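Local coordinates for Plm1 (Streptomyces sp. HK803, PDB 4HXY), which probably catalyses the NADPH-dependent reduction of a beta-keto group on the growing polyketide chain in the first module of phoslactomycin biosynthesis, at residues D249-A254 / Q296-V301; L191-T196 / L305-L310; A72-V77 / L119-R124. All coordinates share one frame; numbering follows the deposited sequence.

Contact 1: residues D249-A254 / Q296-V301. With NDP (NADPH dihydro-nicotinamide-adenine-dinucleotide phosphate), chain C.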
loop_
_atom_site.group_PDB
_atom_site.type_symbol
_atom_site.label_atom_id
_atom_site.label_comp_id
_atom_site.label_asym_id
_atom_site.label_seq_id
_atom_site.Cartn_x
_atom_site.Cartn_y
_atom_site.Cartn_z
ATOM N N ASP A 249 19.432 -10.669 -1.713
ATOM C CA ASP A 249 18.642 -9.614 -1.069
ATOM C C ASP A 249 18.091 -8.671 -2.155
ATOM O O ASP A 249 18.842 -8.031 -2.879
ATOM C CB ASP A 249 19.570 -8.868 -0.110
ATOM C CG ASP A 249 18.867 -7.812 0.728
ATOM O OD1 ASP A 249 17.742 -7.424 0.408
ATOM O OD2 ASP A 249 19.490 -7.378 1.723
ATOM N N VAL A 250 16.766 -8.569 -2.226
ATOM C CA VAL A 250 16.078 -7.799 -3.266
ATOM C C VAL A 250 16.372 -6.296 -3.181
ATOM O O VAL A 250 16.114 -5.562 -4.134
ATOM C CB VAL A 250 14.544 -8.083 -3.251
ATOM C CG1 VAL A 250 13.875 -7.427 -2.028
ATOM C CG2 VAL A 250 13.894 -7.652 -4.574
ATOM N N THR A 251 16.918 -5.843 -2.051
ATOM C CA THR A 251 17.306 -4.449 -1.867
ATOM C C THR A 251 18.778 -4.183 -2.222
ATOM O O THR A 251 19.208 -3.025 -2.217
ATOM C CB THR A 251 17.068 -3.951 -0.409
ATOM O OG1 THR A 251 18.013 -4.545 0.496
ATOM C CG2 THR A 251 15.637 -4.267 0.071
ATOM N N ASP A 252 19.533 -5.234 -2.543
ATOM C CA ASP A 252 20.970 -5.114 -2.818
ATOM C C ASP A 252 21.212 -4.815 -4.297
ATOM O O ASP A 252 21.099 -5.691 -5.162
ATOM C CB ASP A 252 21.693 -6.395 -2.381
ATOM C CG ASP A 252 23.201 -6.319 -2.538
ATOM O OD1 ASP A 252 23.706 -5.741 -3.510
ATOM O OD2 ASP A 252 23.891 -6.876 -1.675
ATOM N N ARG A 253 21.536 -3.563 -4.573
ATOM C CA ARG A 253 21.683 -3.093 -5.943
ATOM C C ARG A 253 22.753 -3.862 -6.722
ATOM O O ARG A 253 22.542 -4.222 -7.882
ATOM C CB ARG A 253 22.017 -1.611 -5.958
ATOM C CG ARG A 253 22.199 -1.030 -7.358
ATOM C CD ARG A 253 22.522 0.449 -7.280
ATOM N NE ARG A 253 21.329 1.206 -6.909
ATOM C CZ ARG A 253 20.416 1.634 -7.772
ATOM N NH1 ARG A 253 20.566 1.415 -9.073
ATOM N NH2 ARG A 253 19.360 2.301 -7.335
ATOM N N ALA A 254 23.899 -4.114 -6.094
ATOM C CA ALA A 254 25.005 -4.792 -6.782
ATOM C C ALA A 254 24.625 -6.220 -7.155
ATOM O O ALA A 254 24.883 -6.662 -8.274
ATOM C CB ALA A 254 26.264 -4.792 -5.910
ATOM N N GLN A 296 10.860 -2.597 8.162
ATOM C CA GLN A 296 9.566 -3.159 7.811
ATOM C C GLN A 296 9.194 -2.906 6.353
ATOM O O GLN A 296 8.476 -3.707 5.768
ATOM C CB GLN A 296 8.471 -2.563 8.710
ATOM C CG GLN A 296 8.458 -3.094 10.142
ATOM C CD GLN A 296 7.584 -2.296 11.111
ATOM O OE1 GLN A 296 6.859 -1.354 10.734
ATOM N NE2 GLN A 296 7.665 -2.665 12.386
ATOM N N MET A 297 9.654 -1.790 5.798
ATOM C CA MET A 297 9.293 -1.378 4.432
ATOM C C MET A 297 10.359 -1.785 3.391
ATOM O O MET A 297 10.117 -1.691 2.190
ATOM C CB MET A 297 9.052 0.148 4.378
ATOM C CG MET A 297 7.891 0.633 5.223
ATOM S SD MET A 297 7.700 2.408 5.341
ATOM C CE MET A 297 7.179 2.816 3.642
ATOM N N ALA A 298 11.533 -2.236 3.837
ATOM C CA ALA A 298 12.700 -2.321 2.944
ATOM C C ALA A 298 12.497 -3.280 1.764
ATOM O O ALA A 298 12.589 -2.866 0.597
ATOM C CB ALA A 298 13.891 -2.753 3.728
ATOM N N ALA A 299 12.295 -4.566 2.058
ATOM C CA ALA A 299 12.140 -5.562 0.972
ATOM C C ALA A 299 10.988 -5.194 0.043
ATOM O O ALA A 299 11.096 -5.265 -1.185
ATOM C CB ALA A 299 11.959 -6.970 1.514
ATOM N N LYS A 300 9.867 -4.806 0.628
ATOM C CA LYS A 300 8.667 -4.544 -0.155
ATOM C C LYS A 300 8.858 -3.304 -1.029
ATOM O O LYS A 300 8.758 -3.379 -2.255
ATOM C CB LYS A 300 7.457 -4.430 0.785
ATOM C CG LYS A 300 6.141 -4.343 0.072
ATOM C CD LYS A 300 4.955 -4.512 1.053
ATOM C CE LYS A 300 4.629 -5.991 1.383
ATOM N NZ LYS A 300 4.007 -6.720 0.252
ATOM N N VAL A 301 9.210 -2.174 -0.414
ATOM C CA VAL A 301 9.277 -0.884 -1.121
ATOM C C VAL A 301 10.599 -0.671 -1.863
ATOM O O VAL A 301 10.615 -0.361 -3.063
ATOM C CB VAL A 301 9.012 0.290 -0.202
ATOM C CG1 VAL A 301 9.027 1.596 -0.992
ATOM C CG2 VAL A 301 7.657 0.128 0.498
HETATM P PA NDP C . 6.389 -15.444 3.350
HETATM O O1A NDP C . 6.134 -16.912 3.282
HETATM O O2A NDP C . 7.064 -14.893 4.571
HETATM O O5B NDP C . 7.234 -15.002 2.069
HETATM C C5B NDP C . 7.969 -13.796 2.082
HETATM C C4B NDP C . 9.215 -13.999 1.270
HETATM O O4B NDP C . 9.959 -12.799 1.207
HETATM C C3B NDP C . 10.150 -15.025 1.866
HETATM O O3B NDP C . 10.523 -15.934 0.811
HETATM C C2B NDP C . 11.350 -14.241 2.345
HETATM O O2B NDP C . 12.439 -15.134 2.236
HETATM C C1B NDP C . 11.334 -13.091 1.343
HETATM N N9A NDP C . 12.091 -11.900 1.706
HETATM C C8A NDP C . 11.942 -11.098 2.818
HETATM N N7A NDP C . 12.864 -10.113 2.772
HETATM C C5A NDP C . 13.593 -10.260 1.618
HETATM C C6A NDP C . 14.637 -9.552 1.047
HETATM N N6A NDP C . 15.187 -8.466 1.581
HETATM N N1A NDP C . 15.157 -10.009 -0.151
HETATM C C2A NDP C . 14.621 -11.124 -0.785
HETATM N N3A NDP C . 13.591 -11.837 -0.228
HETATM C C4A NDP C . 13.092 -11.387 0.955
HETATM O O3 NDP C . 5.022 -14.611 3.180
HETATM P PN NDP C . 3.825 -14.879 2.176
HETATM O O1N NDP C . 2.607 -15.019 3.006
HETATM O O2N NDP C . 4.111 -15.904 1.154
HETATM O O5D NDP C . 3.607 -13.449 1.497
HETATM C C5D NDP C . 4.359 -13.034 0.387
HETATM C C4D NDP C . 3.871 -11.658 -0.033
HETATM O O4D NDP C . 2.458 -11.639 -0.133
HETATM C C3D NDP C . 4.238 -10.593 0.974
HETATM O O3D NDP C . 4.774 -9.491 0.306
HETATM C C2D NDP C . 2.929 -10.207 1.630
HETATM O O2D NDP C . 2.906 -8.870 2.086
HETATM C C1D NDP C . 1.926 -10.516 0.538
HETATM N N1N NDP C . 0.608 -10.865 1.085
HETATM C C2N NDP C . 0.409 -12.056 1.723
HETATM C C3N NDP C . -0.781 -12.351 2.391
HETATM C C7N NDP C . -1.021 -13.670 3.015
HETATM O O7N NDP C . -2.309 -13.903 3.443
HETATM N N7N NDP C . -0.097 -14.596 3.223
HETATM C C4N NDP C . -1.973 -11.472 2.121
HETATM C C5N NDP C . -1.651 -10.204 1.402
HETATM C C6N NDP C . -0.395 -9.962 0.897
HETATM P P2B NDP C . 13.858 -14.882 2.930
HETATM O O1X NDP C . 14.625 -16.161 2.688
HETATM O O2X NDP C . 13.687 -14.599 4.429
HETATM O O3X NDP C . 14.516 -13.707 2.333
#
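The methyls of Val250 and Thr251 rest on the backbone carbonyls of Ala299 and Ala298 in helix 290-310. Val250 sends CG1 down to the helix, 3.6 Å from Ala299 O and 4.1 Å from Ala299 CB. In Thr251, OG1 stands between the backbone N and the carbonyl carbon (chi1 71°), which puts CG2 anti to the carbonyl carbon and onto the helix, 3.4 Å from Ala298 O, while OG1 is turned back to Asp249. There OG1 and the backbone N of Thr251 both reach Asp249 OD1 from one face of the carboxylate, well above its plane, and the N closes an Asx turn. The same OD1 accepts from the amine N6A of NADPH at 3.0 Å. Next to it Val250 N gives a nearly straight bond (178°) to N1A of NADPH, 3.0 Å away, so the Watson-Crick edge of adenine is read by one side chain and one amide. The methyls Val250 CG1 and Ala299 CB lie over one face of the base, the latter 3.5 Å from N7A of the adenine. The bent chain of Lys300 carries NZ to both hydroxyls of the nicotinamide ribose, 2.9 Å from O3D and 3.0 Å from O2D; Asn339 is its further partner. The arrangement is the adenine pocket of the Rossmann fold in short-chain dehydrogenases/reductases, with an aspartate and the following amide recognising the base.

Contact 2: residues L191-T196 / L305-L310. With NDP (NADPH dihydro-nicotinamide-adenine-dinucleotide phosphate), chain C.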
loop_
_atom_site.group_PDB
_atom_site.type_symbol
_atom_site.label_atom_id
_atom_site.label_comp_id
_atom_site.label_asym_id
_atom_site.label_seq_id
_atom_site.Cartn_x
_atom_site.Cartn_y
_atom_site.Cartn_z
ATOM N N LEU A 191 10.940 -13.977 -12.870
ATOM C CA LEU A 191 11.614 -13.738 -11.596
ATOM C C LEU A 191 10.558 -13.545 -10.510
ATOM O O LEU A 191 9.751 -12.636 -10.591
ATOM C CB LEU A 191 12.521 -12.512 -11.701
ATOM C CG LEU A 191 13.214 -12.041 -10.422
ATOM C CD1 LEU A 191 14.189 -13.127 -9.958
ATOM C CD2 LEU A 191 13.914 -10.700 -10.669
ATOM N N ILE A 192 10.584 -14.395 -9.495
ATOM C CA ILE A 192 9.620 -14.330 -8.418
ATOM C C ILE A 192 10.371 -13.999 -7.128
ATOM O O ILE A 192 11.087 -14.838 -6.582
ATOM C CB ILE A 192 8.810 -15.634 -8.285
ATOM C CG1 ILE A 192 8.126 -16.003 -9.613
ATOM C CG2 ILE A 192 7.790 -15.504 -7.145
ATOM C CD1 ILE A 192 7.460 -17.389 -9.636
ATOM N N THR A 193 10.252 -12.760 -6.668
ATOM C CA THR A 193 10.932 -12.377 -5.427
ATOM C C THR A 193 10.072 -12.894 -4.280
ATOM O O THR A 193 8.851 -12.978 -4.393
ATOM C CB THR A 193 11.164 -10.851 -5.309
ATOM O OG1 THR A 193 9.906 -10.223 -5.023
ATOM C CG2 THR A 193 11.838 -10.264 -6.600
ATOM N N GLY A 194 10.706 -13.280 -3.170
ATOM C CA GLY A 194 10.029 -14.069 -2.163
ATOM C C GLY A 194 9.564 -15.424 -2.692
ATOM O O GLY A 194 8.599 -15.982 -2.194
ATOM N N GLY A 195 10.257 -15.935 -3.704
ATOM C CA GLY A 195 9.788 -17.085 -4.487
ATOM C C GLY A 195 9.789 -18.407 -3.731
ATOM O O GLY A 195 9.064 -19.311 -4.099
ATOM N N THR A 196 10.573 -18.501 -2.657
ATOM C CA THR A 196 10.595 -19.705 -1.816
ATOM C C THR A 196 9.636 -19.588 -0.628
ATOM O O THR A 196 9.486 -20.532 0.151
ATOM C CB THR A 196 11.997 -19.979 -1.287
ATOM O OG1 THR A 196 12.530 -18.784 -0.698
ATOM C CG2 THR A 196 12.949 -20.448 -2.426
ATOM N N LEU A 305 11.168 -0.681 -5.948
ATOM C CA LEU A 305 11.737 0.483 -6.600
ATOM C C LEU A 305 12.991 0.082 -7.366
ATOM O O LEU A 305 13.232 0.577 -8.465
ATOM C CB LEU A 305 12.089 1.568 -5.592
ATOM C CG LEU A 305 10.864 2.317 -5.056
ATOM C CD1 LEU A 305 11.229 3.127 -3.800
ATOM C CD2 LEU A 305 10.166 3.201 -6.087
ATOM N N LEU A 306 13.782 -0.804 -6.773
ATOM C CA LEU A 306 15.015 -1.265 -7.439
ATOM C C LEU A 306 14.653 -2.085 -8.675
ATOM O O LEU A 306 15.225 -1.877 -9.757
ATOM C CB LEU A 306 15.865 -2.084 -6.480
ATOM C CG LEU A 306 17.229 -2.574 -6.983
ATOM C CD1 LEU A 306 18.108 -1.422 -7.458
ATOM C CD2 LEU A 306 17.912 -3.368 -5.883
ATOM N N LEU A 307 13.658 -2.962 -8.546
ATOM C CA LEU A 307 13.205 -3.765 -9.686
ATOM C C LEU A 307 12.690 -2.887 -10.818
ATOM O O LEU A 307 12.957 -3.146 -11.983
ATOM C CB LEU A 307 12.119 -4.749 -9.285
ATOM C CG LEU A 307 12.569 -5.936 -8.435
ATOM C CD1 LEU A 307 11.383 -6.517 -7.652
ATOM C CD2 LEU A 307 13.243 -7.005 -9.295
ATOM N N ASP A 308 11.897 -1.879 -10.474
ATOM C CA ASP A 308 11.340 -0.965 -11.453
ATOM C C ASP A 308 12.472 -0.260 -12.204
ATOM O O ASP A 308 12.435 -0.127 -13.432
ATOM C CB ASP A 308 10.432 0.061 -10.755
ATOM C CG ASP A 308 9.958 1.170 -11.683
ATOM O OD1 ASP A 308 9.230 0.910 -12.658
ATOM O OD2 ASP A 308 10.320 2.322 -11.424
ATOM N N GLU A 309 13.475 0.188 -11.468
ATOM C CA GLU A 309 14.596 0.898 -12.074
ATOM C C GLU A 309 15.437 0.017 -13.013
ATOM O O GLU A 309 15.810 0.446 -14.133
ATOM C CB GLU A 309 15.457 1.514 -10.990
ATOM C CG GLU A 309 16.644 2.301 -11.532
ATOM C CD GLU A 309 17.658 2.609 -10.467
ATOM O OE1 GLU A 309 17.279 2.640 -9.274
ATOM O OE2 GLU A 309 18.854 2.781 -10.825
ATOM N N LEU A 310 15.730 -1.197 -12.576
ATOM C CA LEU A 310 16.651 -2.075 -13.303
ATOM C C LEU A 310 15.970 -2.810 -14.461
ATOM O O LEU A 310 16.660 -3.371 -15.336
ATOM C CB LEU A 310 17.292 -3.104 -12.358
ATOM C CG LEU A 310 18.159 -2.580 -11.202
ATOM C CD1 LEU A 310 18.689 -3.738 -10.328
ATOM C CD2 LEU A 310 19.287 -1.700 -11.707
HETATM P PA NDP C . 6.389 -15.444 3.350
HETATM O O1A NDP C . 6.134 -16.912 3.282
HETATM O O2A NDP C . 7.064 -14.893 4.571
HETATM O O5B NDP C . 7.234 -15.002 2.069
HETATM C C5B NDP C . 7.969 -13.796 2.082
HETATM C C4B NDP C . 9.215 -13.999 1.270
HETATM O O4B NDP C . 9.959 -12.799 1.207
HETATM C C3B NDP C . 10.150 -15.025 1.866
HETATM O O3B NDP C . 10.523 -15.934 0.811
HETATM C C2B NDP C . 11.350 -14.241 2.345
HETATM O O2B NDP C . 12.439 -15.134 2.236
HETATM C C1B NDP C . 11.334 -13.091 1.343
HETATM N N9A NDP C . 12.091 -11.900 1.706
HETATM C C8A NDP C . 11.942 -11.098 2.818
HETATM N N7A NDP C . 12.864 -10.113 2.772
HETATM C C5A NDP C . 13.593 -10.260 1.618
HETATM C C6A NDP C . 14.637 -9.552 1.047
HETATM N N6A NDP C . 15.187 -8.466 1.581
HETATM N N1A NDP C . 15.157 -10.009 -0.151
HETATM C C2A NDP C . 14.621 -11.124 -0.785
HETATM N N3A NDP C . 13.591 -11.837 -0.228
HETATM C C4A NDP C . 13.092 -11.387 0.955
HETATM O O3 NDP C . 5.022 -14.611 3.180
HETATM P PN NDP C . 3.825 -14.879 2.176
HETATM O O1N NDP C . 2.607 -15.019 3.006
HETATM O O2N NDP C . 4.111 -15.904 1.154
HETATM O O5D NDP C . 3.607 -13.449 1.497
HETATM C C5D NDP C . 4.359 -13.034 0.387
HETATM C C4D NDP C . 3.871 -11.658 -0.033
HETATM O O4D NDP C . 2.458 -11.639 -0.133
HETATM C C3D NDP C . 4.238 -10.593 0.974
HETATM O O3D NDP C . 4.774 -9.491 0.306
HETATM C C2D NDP C . 2.929 -10.207 1.630
HETATM O O2D NDP C . 2.906 -8.870 2.086
HETATM C C1D NDP C . 1.926 -10.516 0.538
HETATM N N1N NDP C . 0.608 -10.865 1.085
HETATM C C2N NDP C . 0.409 -12.056 1.723
HETATM C C3N NDP C . -0.781 -12.351 2.391
HETATM C C7N NDP C . -1.021 -13.670 3.015
HETATM O O7N NDP C . -2.309 -13.903 3.443
HETATM N N7N NDP C . -0.097 -14.596 3.223
HETATM C C4N NDP C . -1.973 -11.472 2.121
HETATM C C5N NDP C . -1.651 -10.204 1.402
HETATM C C6N NDP C . -0.395 -9.962 0.897
HETATM P P2B NDP C . 13.858 -14.882 2.930
HETATM O O1X NDP C . 14.625 -16.161 2.688
HETATM O O2X NDP C . 13.687 -14.599 4.429
HETATM O O3X NDP C . 14.516 -13.707 2.333
#
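Thr193 OG1 is gripped from several sides: His275 and the backbone N of Ala277 hydrogen-bond to it, and the N of Ala276 adds a weak bond. With the hydroxyl held between the backbone N and the carbonyl carbon (chi1 74°), CG2 is left anti to the carbonyl carbon and faces helix 290-310. It meets Leu307 tip to tip, CG2 3.9 Å from Leu307 CD1. The other branch of Leu307 serves Leu191, whose CD2 lies 4.0 Å from Leu307 CD2, the two chains crossing at a slant. Leu307 thus forks across the strand, giving one methyl to each of two residues that sit on the same side of it, two positions apart, and it alone carries the helix side of a wholly apolar, buried contact. The gap between backbones is wide, 9.9 Å from Thr193 CA to Leu307 CA, and it is bridged by side chains. This is helix-on-sheet packing in the Rossmann fold: strand 189-193 is its first strand in the cofactor-binding half, and Val250 also touches both Thr193 and Leu307. Beyond the strand the chain makes a type II turn from Ile192 to Gly195, entering the glycine-rich cofactor loop, whose sequence fits the TGxxxGxG motif of short-chain dehydrogenases/reductases. Gly194 takes a positive phi of 62° at the turn, and its CA comes 3.5 Å from ribose carbon C4B of NADPH, where a side chain would run into the sugar. Thr196 OG1, hydrogen-bonded to Ser220, stands 3.8 Å from O3B of the same ribose.

Contact 3: residues A72-V77 / L119-R124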
loop_
_atom_site.group_PDB
_atom_site.type_symbol
_atom_site.label_atom_id
_atom_site.label_comp_id
_atom_site.label_asym_id
_atom_site.label_seq_id
_atom_site.Cartn_x
_atom_site.Cartn_y
_atom_site.Cartn_z
ATOM N N ALA A 72 7.384 10.423 12.861
ATOM C CA ALA A 72 8.071 11.365 13.736
ATOM C C ALA A 72 7.117 12.359 14.410
ATOM O O ALA A 72 7.266 12.639 15.596
ATOM C CB ALA A 72 9.159 12.121 12.989
ATOM N N ALA A 73 6.154 12.880 13.656
ATOM C CA ALA A 73 5.170 13.809 14.208
ATOM C C ALA A 73 4.322 13.145 15.273
ATOM O O ALA A 73 4.027 13.740 16.309
ATOM C CB ALA A 73 4.284 14.368 13.092
ATOM N N LEU A 74 3.912 11.899 15.046
ATOM C CA LEU A 74 3.084 11.207 16.017
ATOM C C LEU A 74 3.878 10.943 17.292
ATOM O O LEU A 74 3.317 10.977 18.374
ATOM C CB LEU A 74 2.524 9.888 15.424
ATOM C CG LEU A 74 1.467 10.132 14.348
ATOM C CD1 LEU A 74 1.166 8.857 13.544
ATOM C CD2 LEU A 74 0.158 10.741 14.961
ATOM N N HIS A 75 5.178 10.685 17.173
ATOM C CA HIS A 75 6.015 10.535 18.362
ATOM C C HIS A 75 6.144 11.852 19.131
ATOM O O HIS A 75 6.270 11.839 20.365
ATOM C CB HIS A 75 7.408 10.013 18.005
ATOM C CG HIS A 75 7.415 8.601 17.518
ATOM N ND1 HIS A 75 6.422 7.695 17.819
ATOM C CD2 HIS A 75 8.296 7.943 16.728
ATOM C CE1 HIS A 75 6.692 6.540 17.233
ATOM N NE2 HIS A 75 7.827 6.662 16.576
ATOM N N GLU A 76 6.142 12.971 18.420
ATOM C CA GLU A 76 6.230 14.275 19.077
ATOM C C GLU A 76 5.027 14.575 19.940
ATOM O O GLU A 76 5.158 15.187 20.981
ATOM C CB GLU A 76 6.355 15.419 18.086
ATOM C CG GLU A 76 7.671 15.536 17.423
ATOM C CD GLU A 76 8.795 16.023 18.319
ATOM O OE1 GLU A 76 8.560 16.609 19.384
ATOM O OE2 GLU A 76 9.937 15.796 17.932
ATOM N N VAL A 77 3.851 14.205 19.461
ATOM C CA VAL A 77 2.626 14.492 20.198
ATOM C C VAL A 77 2.172 13.389 21.146
ATOM O O VAL A 77 1.170 13.530 21.817
ATOM C CB VAL A 77 1.463 14.936 19.281
ATOM C CG1 VAL A 77 1.845 16.189 18.533
ATOM C CG2 VAL A 77 1.055 13.850 18.341
ATOM N N LEU A 119 -6.830 4.048 13.386
ATOM C CA LEU A 119 -7.299 2.868 14.125
ATOM C C LEU A 119 -6.652 2.743 15.525
ATOM O O LEU A 119 -7.306 2.290 16.474
ATOM C CB LEU A 119 -7.048 1.573 13.340
ATOM C CG LEU A 119 -7.700 1.514 11.967
ATOM C CD1 LEU A 119 -7.148 0.338 11.151
ATOM C CD2 LEU A 119 -9.218 1.405 12.146
ATOM N N GLU A 120 -5.395 3.159 15.659
ATOM C CA GLU A 120 -4.676 3.038 16.932
ATOM C C GLU A 120 -4.920 4.208 17.876
ATOM O O GLU A 120 -4.812 4.034 19.092
ATOM C CB GLU A 120 -3.160 2.903 16.708
ATOM C CG GLU A 120 -2.787 1.623 15.991
ATOM C CD GLU A 120 -1.301 1.381 15.901
ATOM O OE1 GLU A 120 -0.502 2.202 16.429
ATOM O OE2 GLU A 120 -0.939 0.346 15.293
ATOM N N LEU A 121 -5.212 5.382 17.314
ATOM C CA LEU A 121 -5.378 6.625 18.057
ATOM C C LEU A 121 -6.709 7.273 17.641
ATOM O O LEU A 121 -6.741 8.402 17.169
ATOM C CB LEU A 121 -4.197 7.560 17.780
ATOM C CG LEU A 121 -2.819 6.945 17.976
ATOM C CD1 LEU A 121 -1.736 7.809 17.285
ATOM C CD2 LEU A 121 -2.517 6.742 19.446
ATOM N N PRO A 122 -7.826 6.546 17.820
ATOM C CA PRO A 122 -9.071 6.927 17.143
ATOM C C PRO A 122 -9.647 8.270 17.581
ATOM O O PRO A 122 -10.340 8.935 16.780
ATOM C CB PRO A 122 -10.024 5.766 17.485
ATOM C CG PRO A 122 -9.414 5.119 18.684
ATOM C CD PRO A 122 -7.957 5.240 18.475
ATOM N N ASP A 123 -9.399 8.662 18.826
ATOM C CA ASP A 123 -9.941 9.938 19.318
ATOM C C ASP A 123 -9.037 11.118 18.987
ATOM O O ASP A 123 -9.481 12.264 19.039
ATOM C CB ASP A 123 -10.172 9.896 20.842
ATOM C CG ASP A 123 -8.900 9.594 21.615
ATOM O OD1 ASP A 123 -8.319 8.514 21.401
ATOM O OD2 ASP A 123 -8.430 10.452 22.400
ATOM N N ARG A 124 -7.785 10.838 18.630
ATOM C CA ARG A 124 -6.766 11.865 18.414
ATOM C C ARG A 124 -6.551 12.179 16.940
ATOM O O ARG A 124 -6.190 13.297 16.571
ATOM C CB ARG A 124 -5.430 11.417 19.024
ATOM C CG ARG A 124 -5.460 11.343 20.556
ATOM C CD ARG A 124 -4.106 11.528 21.157
ATOM N NE ARG A 124 -3.603 12.889 20.952
ATOM C CZ ARG A 124 -2.390 13.313 21.303
ATOM N NH1 ARG A 124 -1.509 12.498 21.890
ATOM N NH2 ARG A 124 -2.050 14.567 21.066
#
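Arg124 and Val77 supply the polar part of this contact. Arg124 NH1 donates to Val77 O over 2.9 Å, with an angle of 155° at the hydrogen. The oxygen lies close to the plane of the guanidinium, at its edge, whereas NH1 itself stands above the plane of the Val77 carbonyl (40° out of it). A bend at chi3 (67°) turns the end of the long side chain to this position. The side chains of Arg124 and Val77 run past each other in opposite directions, NH2 4.0 Å from Val77 CB. This other nitrogen, NH2, is hydrogen-bonded to Thr82, so two neighbours fix the rotation of the group. A leucine here would probably leave the Val77 carbonyl and the Thr82 hydroxyl without this donor and open a gap beside the last turn of helix 67-77.

The apolar pair lies one turn earlier: Leu74 reaches CD2 to within 4.2 Å of Leu121 CD1, and it also packs on Leu113 and Ala117 of helix 105-120. Leu121 is the first residue to leave helical geometry after that helix, and its side chain still points back at helix 67-77.

Backbone bonds shape the turn that follows, where Arg124 N reaches Leu121 O at 3.0 Å. Arg124 also shares a backbone hydrogen bond with Val85, just before strand 125-131 begins. The last turn of helix 67-77 thus packs against the chain leaving helix 105-120, beside parallel strands, consistent with the Rossmann-like structural subdomain that precedes the catalytic one in modular polyketide ketoreductases.

Contact 3 closes first along the chain, and contact 1 is then nested within the loop that contact 2 closes. Contacts 1 and 2 share helix 290-310, touch the same NADPH and have centres about 9 Å apart; Leu306 packs on Val250, Thr251 and Arg253, and Arg253 NH1 joins Glu309 OE2 in a salt bridge of 2.8 Å. One helix therefore backs both the adenine site and the first strand of the nucleotide-binding half. Contact 3 has its centre about 28 Å from that of contact 1 and 33 Å from that of contact 2, touching neither, and joins the end of helix 67-77 to the turn that follows helix 105-120 in the other, probably structural, half.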